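PDB 4E72: DUF3298 domain-containing protein from Pseudomonas aeruginosa, which is of unknown function but is probably made with a lipoprotein-type signal and exported from the cytoplasm. Local coordinates for residues L151-D163 against I196-I208. Sequence-based numbering, arbitrary orientation. Where two conformers were deposited one is given.
Sequences LAHKAWLLANKLD and IAPYSYAHPELKI
W156 and A152, on the C-terminal turns of helix 142-159, pack against L206 and I208 of edge strand 205-208 of a three-stranded antiparallel sheet and against the loop leading into it, all within the DUF3298 region. A chi1 of 178°, with CG opposite the backbone N, carries the W156 indole out to the loop: W156 CZ2 lies 3.8 Å from P204 CB, while CH2 meets A197 CB and CZ2 approaches CD2 of the Y201 ring. L206, in the conformer given, crosses W156 at about a right angle and sets CD1 4.3 Å from the centroid of the five-membered ring, an off-centre CH-pi contact; its CD2 lies against the backbone of H153. At the strand's far end A152 CB fits close to K207 O (3.4 Å) and I208 CG1. Past the helix end, closed by a Schellman motif with K161 as C-prime residue, L162 CD1 touches Y201 CE2 at 4.0 Å. N160 ND2 bonds back to W156 O (2.8 Å, N-H...O angle 165°) and lies above one face of the indole, toward its rim.

Polar links between the segments run through water. One water donates to A152 O and accepts from K207 N (2.8 Å from the latter); another joins H153 NE2 to I196 O, and a third takes E205 N and, weakly, W156 NE1. Apolar packing thus joins helix to strand, while waters bridge polar atoms across it, A152 O also keeping its helix bond from W156 N.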
ATOM      1  N   LEU A 151     -12.523 -15.529   6.787  1.00 40.14           N
ATOM      2  CA  LEU A 151     -13.110 -15.345   8.118  1.00 40.51           C
ATOM      3  C   LEU A 151     -13.046 -13.853   8.510  1.00 41.39           C
ATOM      4  O   LEU A 151     -14.044 -13.308   8.997  1.00 41.87           O
ATOM      5  CB  LEU A 151     -12.389 -16.254   9.151  1.00 41.23           C
ATOM      6  CG  LEU A 151     -12.782 -16.125  10.639  1.00 45.73           C
ATOM      7  CD1 LEU A 151     -14.268 -16.445  10.883  1.00 46.58           C
ATOM      8  CD2 LEU A 151     -11.869 -16.975  11.504  1.00 45.08           C
ATOM      9  N   ALA A 152     -11.893 -13.191   8.238  1.00 34.43           N
ATOM     10  CA  ALA A 152     -11.673 -11.757   8.467  1.00 32.90           C
ATOM     11  C   ALA A 152     -12.620 -10.900   7.590  1.00 34.64           C
ATOM     12  O   ALA A 152     -13.011  -9.804   7.994  1.00 33.89           O
ATOM     13  CB  ALA A 152     -10.222 -11.402   8.184  1.00 32.80           C
ATOM     14  N   HIS A 153     -13.013 -11.430   6.406  1.00 29.38           N
ATOM     15  CA  HIS A 153     -13.985 -10.799   5.533  1.00 28.11           C
ATOM     16  C   HIS A 153     -15.354 -10.818   6.218  1.00 32.95           C
ATOM     17  O   HIS A 153     -16.046  -9.788   6.245  1.00 31.70           O
ATOM     18  CB  HIS A 153     -14.037 -11.486   4.159  1.00 27.97           C
ATOM     19  CG  HIS A 153     -14.961 -10.807   3.177  1.00 31.41           C
ATOM     20  ND1 HIS A 153     -16.100 -11.436   2.699  1.00 33.58           N
ATOM     21  CD2 HIS A 153     -14.907  -9.559   2.653  1.00 32.66           C
ATOM     22  CE1 HIS A 153     -16.682 -10.570   1.887  1.00 32.69           C
ATOM     23  NE2 HIS A 153     -16.007  -9.427   1.829  1.00 32.46           N
ATOM     24  N   LYS A 154     -15.731 -11.985   6.782  1.00 31.41           N
ATOM     25  CA  LYS A 154     -17.006 -12.186   7.478  1.00 33.82           C
ATOM     26  C   LYS A 154     -17.098 -11.258   8.694  1.00 38.30           C
ATOM     27  O   LYS A 154     -18.138 -10.620   8.884  1.00 37.89           O
ATOM     28  CB  LYS A 154     -17.205 -13.657   7.875  1.00 38.72           C
ATOM     29  CG  LYS A 154     -17.214 -14.601   6.677  1.00 58.76           C
ATOM     30  CD  LYS A 154     -18.587 -15.167   6.365  1.00 75.06           C
ATOM     31  CE  LYS A 154     -18.495 -16.423   5.521  1.00 83.74           C
ATOM     32  NZ  LYS A 154     -17.838 -17.547   6.250  1.00 88.85           N
ATOM     33  N   ALA A 155     -15.979 -11.096   9.438  1.00 35.99           N
ATOM     34  CA  ALA A 155     -15.913 -10.181  10.574  1.00 37.42           C
ATOM     35  C   ALA A 155     -16.086  -8.734  10.105  1.00 41.82           C
ATOM     36  O   ALA A 155     -16.797  -7.987  10.757  1.00 44.27           O
ATOM     37  CB  ALA A 155     -14.602 -10.349  11.321  1.00 37.78           C
ATOM     38  N   TRP A 156     -15.473  -8.357   8.962  1.00 37.64           N
ATOM     39  CA  TRP A 156     -15.560  -7.028   8.346  1.00 37.23           C
ATOM     40  C   TRP A 156     -16.999  -6.733   7.890  1.00 42.77           C
ATOM     41  O   TRP A 156     -17.463  -5.604   8.057  1.00 43.75           O
ATOM     42  CB  TRP A 156     -14.584  -6.900   7.166  1.00 34.51           C
ATOM     43  CG  TRP A 156     -14.658  -5.585   6.451  1.00 34.63           C
ATOM     44  CD1 TRP A 156     -14.014  -4.433   6.785  1.00 36.79           C
ATOM     45  CD2 TRP A 156     -15.436  -5.285   5.277  1.00 34.17           C
ATOM     46  NE1 TRP A 156     -14.365  -3.424   5.916  1.00 35.15           N
ATOM     47  CE2 TRP A 156     -15.246  -3.916   4.989  1.00 36.93           C
ATOM     48  CE3 TRP A 156     -16.287  -6.041   4.450  1.00 35.68           C
ATOM     49  CZ2 TRP A 156     -15.872  -3.284   3.907  1.00 36.67           C
ATOM     50  CZ3 TRP A 156     -16.918  -5.409   3.385  1.00 37.22           C
ATOM     51  CH2 TRP A 156     -16.696  -4.053   3.113  1.00 37.37           C
ATOM     52  N   LEU A 157     -17.695  -7.737   7.309  1.00 38.51           N
ATOM     53  CA  LEU A 157     -19.100  -7.599   6.894  1.00 38.40           C
ATOM     54  C   LEU A 157     -20.001  -7.290   8.110  1.00 43.14           C
ATOM     55  O   LEU A 157     -20.839  -6.384   8.037  1.00 41.54           O
ATOM     56  CB  LEU A 157     -19.615  -8.872   6.185  1.00 38.30           C
ATOM     57  CG  LEU A 157     -19.083  -9.158   4.778  1.00 41.09           C
ATOM     58  CD1 LEU A 157     -19.362 -10.619   4.388  1.00 40.81           C
ATOM     59  CD2 LEU A 157     -19.647  -8.160   3.740  1.00 40.33           C
ATOM     60  N   LEU A 158     -19.828  -8.076   9.212  1.00 40.20           N
ATOM     61  CA  LEU A 158     -20.553  -7.958  10.482  1.00 40.28           C
ATOM     62  C   LEU A 158     -20.303  -6.585  11.107  1.00 45.54           C
ATOM     63  O   LEU A 158     -21.250  -5.953  11.560  1.00 46.65           O
ATOM     64  CB  LEU A 158     -20.169  -9.101  11.470  1.00 40.05           C
ATOM     65  CG  LEU A 158     -20.973  -9.166  12.794  1.00 46.19           C
ATOM     66  CD1 LEU A 158     -22.444  -9.401  12.546  1.00 47.97           C
ATOM     67  CD2 LEU A 158     -20.473 -10.264  13.692  1.00 49.63           C
ATOM     68  N   ALA A 159     -19.046  -6.101  11.077  1.00 41.94           N
ATOM     69  CA  ALA A 159     -18.681  -4.785  11.615  1.00 41.41           C
ATOM     70  C   ALA A 159     -19.361  -3.644  10.831  1.00 47.43           C
ATOM     71  O   ALA A 159     -19.647  -2.585  11.397  1.00 48.37           O
ATOM     72  CB  ALA A 159     -17.164  -4.616  11.578  1.00 40.27           C
ATOM     73  N   ASN A 160     -19.623  -3.858   9.537  1.00 43.69           N
ATOM     74  CA  ASN A 160     -20.237  -2.849   8.664  1.00 42.33           C
ATOM     75  C   ASN A 160     -21.742  -3.057   8.440  1.00 48.83           C
ATOM     76  O   ASN A 160     -22.318  -2.381   7.583  1.00 49.95           O
ATOM     77  CB  ASN A 160     -19.510  -2.840   7.321  1.00 36.30           C
ATOM     78  CG  ASN A 160     -18.179  -2.144   7.389  1.00 42.46           C
ATOM     79  OD1 ASN A 160     -18.089  -0.921   7.352  1.00 35.66           O
ATOM     80  ND2 ASN A 160     -17.119  -2.902   7.519  1.00 32.91           N
ATOM     81  N   LYS A 161     -22.379  -3.964   9.213  1.00 47.25           N
ATOM     82  CA  LYS A 161     -23.809  -4.324   9.147  1.00 49.02           C
ATOM     83  C   LYS A 161     -24.210  -4.807   7.720  1.00 53.52           C
ATOM     84  O   LYS A 161     -25.276  -4.444   7.199  1.00 54.93           O
ATOM     85  CB  LYS A 161     -24.718  -3.170   9.640  1.00 53.01           C
ATOM     86  CG  LYS A 161     -24.713  -2.996  11.153  1.00 66.25           C
ATOM     87  CD  LYS A 161     -25.782  -2.022  11.627  1.00 78.06           C
ATOM     88  CE  LYS A 161     -25.755  -1.867  13.130  1.00 88.03           C
ATOM     89  NZ  LYS A 161     -27.004  -1.256  13.656  1.00 94.04           N
ATOM     90  N   LEU A 162     -23.346  -5.642   7.106  1.00 48.13           N
ATOM     91  CA  LEU A 162     -23.562  -6.191   5.763  1.00 48.03           C
ATOM     92  C   LEU A 162     -23.723  -7.716   5.827  1.00 56.35           C
ATOM     93  O   LEU A 162     -23.922  -8.368   4.803  1.00 55.87           O
ATOM     94  CB  LEU A 162     -22.404  -5.779   4.828  1.00 46.09           C
ATOM     95  CG  LEU A 162     -22.292  -4.270   4.513  1.00 49.35           C
ATOM     96  CD1 LEU A 162     -20.924  -3.912   3.964  1.00 47.34           C
ATOM     97  CD2 LEU A 162     -23.414  -3.796   3.574  1.00 49.10           C
ATOM     98  N   ASP A 163     -23.699  -8.258   7.064  1.00 57.44           N
ATOM     99  CA  ASP A 163     -23.816  -9.665   7.456  1.00 59.21           C
ATOM    100  C   ASP A 163     -25.081 -10.335   6.870  1.00 64.65           C
ATOM    101  O   ASP A 163     -25.012 -11.499   6.467  1.00 64.17           O
ATOM    102  CB  ASP A 163     -23.809  -9.743   9.004  1.00 62.70           C
ATOM    103  CG  ASP A 163     -24.430 -10.980   9.621  1.00 85.21           C
ATOM    104  OD1 ASP A 163     -23.892 -12.091   9.399  1.00 89.20           O
ATOM    105  OD2 ASP A 163     -25.437 -10.837  10.352  1.00 93.21           O
ATOM    106  N   ILE A 196     -13.810  -5.244  -3.343  1.00 28.65           N
ATOM    107  CA  ILE A 196     -14.715  -5.976  -2.452  1.00 27.89           C
ATOM    108  C   ILE A 196     -15.816  -5.042  -1.902  1.00 34.67           C
ATOM    109  O   ILE A 196     -16.623  -5.462  -1.054  1.00 36.25           O
ATOM    110  CB  ILE A 196     -13.977  -6.737  -1.297  1.00 29.84           C
ATOM    111  CG1 ILE A 196     -13.120  -5.779  -0.397  1.00 29.51           C
ATOM    112  CG2 ILE A 196     -13.193  -7.956  -1.841  1.00 27.14           C
ATOM    113  CD1 ILE A 196     -12.870  -6.273   1.032  1.00 35.93           C
ATOM    114  N   ALA A 197     -15.865  -3.784  -2.387  1.00 31.38           N
ATOM    115  CA  ALA A 197     -16.865  -2.802  -1.937  1.00 30.61           C
ATOM    116  C   ALA A 197     -16.923  -1.625  -2.882  1.00 31.96           C
ATOM    117  O   ALA A 197     -15.917  -1.356  -3.520  1.00 30.96           O
ATOM    118  CB  ALA A 197     -16.519  -2.312  -0.529  1.00 30.67           C
ATOM    119  N   PRO A 198     -18.002  -0.810  -2.887  1.00 30.42           N
ATOM    120  CA  PRO A 198     -17.994   0.412  -3.730  1.00 30.34           C
ATOM    121  C   PRO A 198     -16.983   1.428  -3.200  1.00 35.22           C
ATOM    122  O   PRO A 198     -16.503   1.286  -2.069  1.00 33.50           O
ATOM    123  CB  PRO A 198     -19.434   0.959  -3.606  1.00 32.47           C
ATOM    124  CG  PRO A 198     -20.239  -0.133  -3.001  1.00 38.67           C
ATOM    125  CD  PRO A 198     -19.287  -0.964  -2.168  1.00 33.60           C
ATOM    126  N   TYR A 199     -16.681   2.464  -3.994  1.00 35.64           N
ATOM    127  CA  TYR A 199     -15.745   3.556  -3.650  1.00 36.32           C
ATOM    128  C   TYR A 199     -16.087   4.251  -2.330  1.00 37.70           C
ATOM    129  O   TYR A 199     -15.174   4.689  -1.645  1.00 36.48           O
ATOM    130  CB  TYR A 199     -15.715   4.602  -4.768  1.00 40.19           C
ATOM    131  CG  TYR A 199     -14.600   4.408  -5.769  1.00 44.59           C
ATOM    132  CD1 TYR A 199     -14.706   3.467  -6.788  1.00 46.59           C
ATOM    133  CD2 TYR A 199     -13.465   5.213  -5.741  1.00 46.70           C
ATOM    134  CE1 TYR A 199     -13.669   3.265  -7.699  1.00 47.78           C
ATOM    135  CE2 TYR A 199     -12.437   5.051  -6.676  1.00 47.99           C
ATOM    136  CZ  TYR A 199     -12.535   4.063  -7.643  1.00 55.18           C
ATOM    137  OH  TYR A 199     -11.528   3.888  -8.567  1.00 54.17           O
ATOM    138  N   SER A 200     -17.383   4.349  -1.962  1.00 34.45           N
ATOM    139  CA  SER A 200     -17.810   4.944  -0.686  1.00 34.87           C
ATOM    140  C   SER A 200     -17.140   4.263   0.539  1.00 38.08           C
ATOM    141  O   SER A 200     -16.909   4.934   1.545  1.00 36.06           O
ATOM    142  CB  SER A 200     -19.322   4.872  -0.538  1.00 38.14           C
ATOM    143  OG  SER A 200     -19.764   3.526  -0.581  1.00 44.15           O
ATOM    144  N   TYR A 201     -16.804   2.956   0.442  1.00 36.02           N
ATOM    145  CA  TYR A 201     -16.125   2.215   1.531  1.00 36.08           C
ATOM    146  C   TYR A 201     -14.591   2.412   1.478  1.00 39.13           C
ATOM    147  O   TYR A 201     -13.871   1.822   2.280  1.00 39.11           O
ATOM    148  CB  TYR A 201     -16.476   0.717   1.478  1.00 37.80           C
ATOM    149  CG  TYR A 201     -17.912   0.428   1.862  1.00 41.13           C
ATOM    150  CD1 TYR A 201     -18.944   0.582   0.943  1.00 42.96           C
ATOM    151  CD2 TYR A 201     -18.241   0.033   3.155  1.00 43.96           C
ATOM    152  CE1 TYR A 201     -20.273   0.354   1.299  1.00 45.40           C
ATOM    153  CE2 TYR A 201     -19.571  -0.182   3.531  1.00 46.46           C
ATOM    154  CZ  TYR A 201     -20.582  -0.038   2.594  1.00 52.95           C
ATOM    155  OH  TYR A 201     -21.890  -0.279   2.947  1.00 53.44           O
ATOM    156  N   ALA A 202     -14.103   3.241   0.526  1.00 35.19           N
ATOM    157  CA  ALA A 202     -12.693   3.587   0.300  1.00 34.19           C
ATOM    158  C   ALA A 202     -11.823   2.326   0.097  1.00 36.11           C
ATOM    159  O   ALA A 202     -12.084   1.538  -0.817  1.00 34.83           O
ATOM    160  CB  ALA A 202     -12.164   4.442   1.456  1.00 34.96           C
ATOM    161  N   HIS A 203     -10.833   2.117   0.976  1.00 32.62           N
ATOM    162  CA  HIS A 203      -9.903   0.998   0.887  1.00 32.25           C
ATOM    163  C   HIS A 203     -10.121   0.074   2.078  1.00 35.95           C
ATOM    164  O   HIS A 203      -9.512   0.316   3.122  1.00 36.45           O
ATOM    165  CB  HIS A 203      -8.461   1.536   0.814  1.00 32.52           C
ATOM    166  CG  HIS A 203      -8.187   2.279  -0.453  1.00 36.13           C
ATOM    167  ND1 HIS A 203      -8.108   3.663  -0.480  1.00 38.52           N
ATOM    168  CD2 HIS A 203      -8.040   1.809  -1.715  1.00 37.32           C
ATOM    169  CE1 HIS A 203      -7.924   3.982  -1.751  1.00 37.46           C
ATOM    170  NE2 HIS A 203      -7.833   2.896  -2.522  1.00 37.28           N
ATOM    171  N   PRO A 204     -11.031  -0.946   1.971  1.00 31.06           N
ATOM    172  CA  PRO A 204     -11.313  -1.801   3.136  1.00 31.40           C
ATOM    173  C   PRO A 204     -10.073  -2.488   3.705  1.00 32.69           C
ATOM    174  O   PRO A 204      -9.182  -2.919   2.963  1.00 29.63           O
ATOM    175  CB  PRO A 204     -12.314  -2.836   2.601  1.00 34.09           C
ATOM    176  CG  PRO A 204     -12.917  -2.212   1.388  1.00 37.96           C
ATOM    177  CD  PRO A 204     -11.842  -1.348   0.805  1.00 32.69           C
ATOM    178  N   GLU A 205     -10.017  -2.540   5.038  1.00 30.21           N
ATOM    179  CA  GLU A 205      -8.938  -3.201   5.778  1.00 30.67           C
ATOM    180  C   GLU A 205      -9.479  -4.372   6.557  1.00 34.05           C
ATOM    181  O   GLU A 205     -10.314  -4.193   7.450  1.00 34.49           O
ATOM    182  CB  GLU A 205      -8.192  -2.243   6.732  1.00 32.27           C
ATOM    183  CG  GLU A 205      -7.206  -1.333   6.021  1.00 41.46           C
ATOM    184  CD  GLU A 205      -6.311  -0.473   6.900  1.00 65.08           C
ATOM    185  OE1 GLU A 205      -6.243  -0.718   8.127  1.00 59.06           O
ATOM    186  OE2 GLU A 205      -5.653   0.438   6.350  1.00 60.49           O
ATOM    187  N   LEU A 206      -9.008  -5.572   6.185  1.00 30.58           N
ATOM    188  CA  LEU A 206      -9.334  -6.822   6.857  0.50 30.74           C
ATOM    189  C   LEU A 206      -8.248  -7.105   7.872  1.00 34.03           C
ATOM    190  O   LEU A 206      -7.066  -6.836   7.588  1.00 31.71           O
ATOM    191  CB  LEU A 206      -9.443  -7.969   5.835  0.50 30.67           C
ATOM    192  CG  LEU A 206     -10.848  -8.374   5.357  0.50 34.82           C
ATOM    193  CD1 LEU A 206     -11.619  -7.202   4.759  0.50 33.94           C
ATOM    194  CD2 LEU A 206     -10.751  -9.487   4.344  0.50 36.19           C
ATOM    195  N   LYS A 207      -8.629  -7.627   9.046  1.00 31.07           N
ATOM    196  CA  LYS A 207      -7.651  -7.932  10.081  1.00 31.35           C
ATOM    197  C   LYS A 207      -7.712  -9.392  10.456  1.00 34.60           C
ATOM    198  O   LYS A 207      -8.766  -9.876  10.903  1.00 35.80           O
ATOM    199  CB  LYS A 207      -7.859  -7.054  11.340  1.00 34.09           C
ATOM    200  CG  LYS A 207      -8.005  -5.560  11.085  1.00 38.79           C
ATOM    201  CD  LYS A 207      -6.681  -4.854  10.865  1.00 50.79           C
ATOM    202  CE  LYS A 207      -6.916  -3.408  10.480  1.00 59.02           C
ATOM    203  NZ  LYS A 207      -5.646  -2.646  10.376  1.00 59.81           N
ATOM    204  N   ILE A 208      -6.586 -10.104  10.281  1.00 28.73           N
ATOM    205  CA  ILE A 208      -6.513 -11.496  10.715  1.00 29.37           C
ATOM    206  C   ILE A 208      -5.723 -11.523  12.002  1.00 34.79           C
ATOM    207  O   ILE A 208      -4.541 -11.175  11.981  1.00 34.14           O
ATOM    208  CB  ILE A 208      -5.951 -12.526   9.710  1.00 32.28           C
ATOM    209  CG1 ILE A 208      -6.614 -12.432   8.318  1.00 31.74           C
ATOM    210  CG2 ILE A 208      -6.055 -13.948  10.296  1.00 35.13           C
ATOM    211  CD1 ILE A 208      -5.685 -12.903   7.195  1.00 35.58           C
TER
HETATM  212  O   HOH W   1     -11.398  -8.160   9.381  1.00 34.12           O
HETATM  213  O   HOH W   2     -17.508  -7.662   0.145  1.00 32.34           O
HETATM  214  O   HOH W   3     -12.208  -0.980   6.680  1.00 42.39           O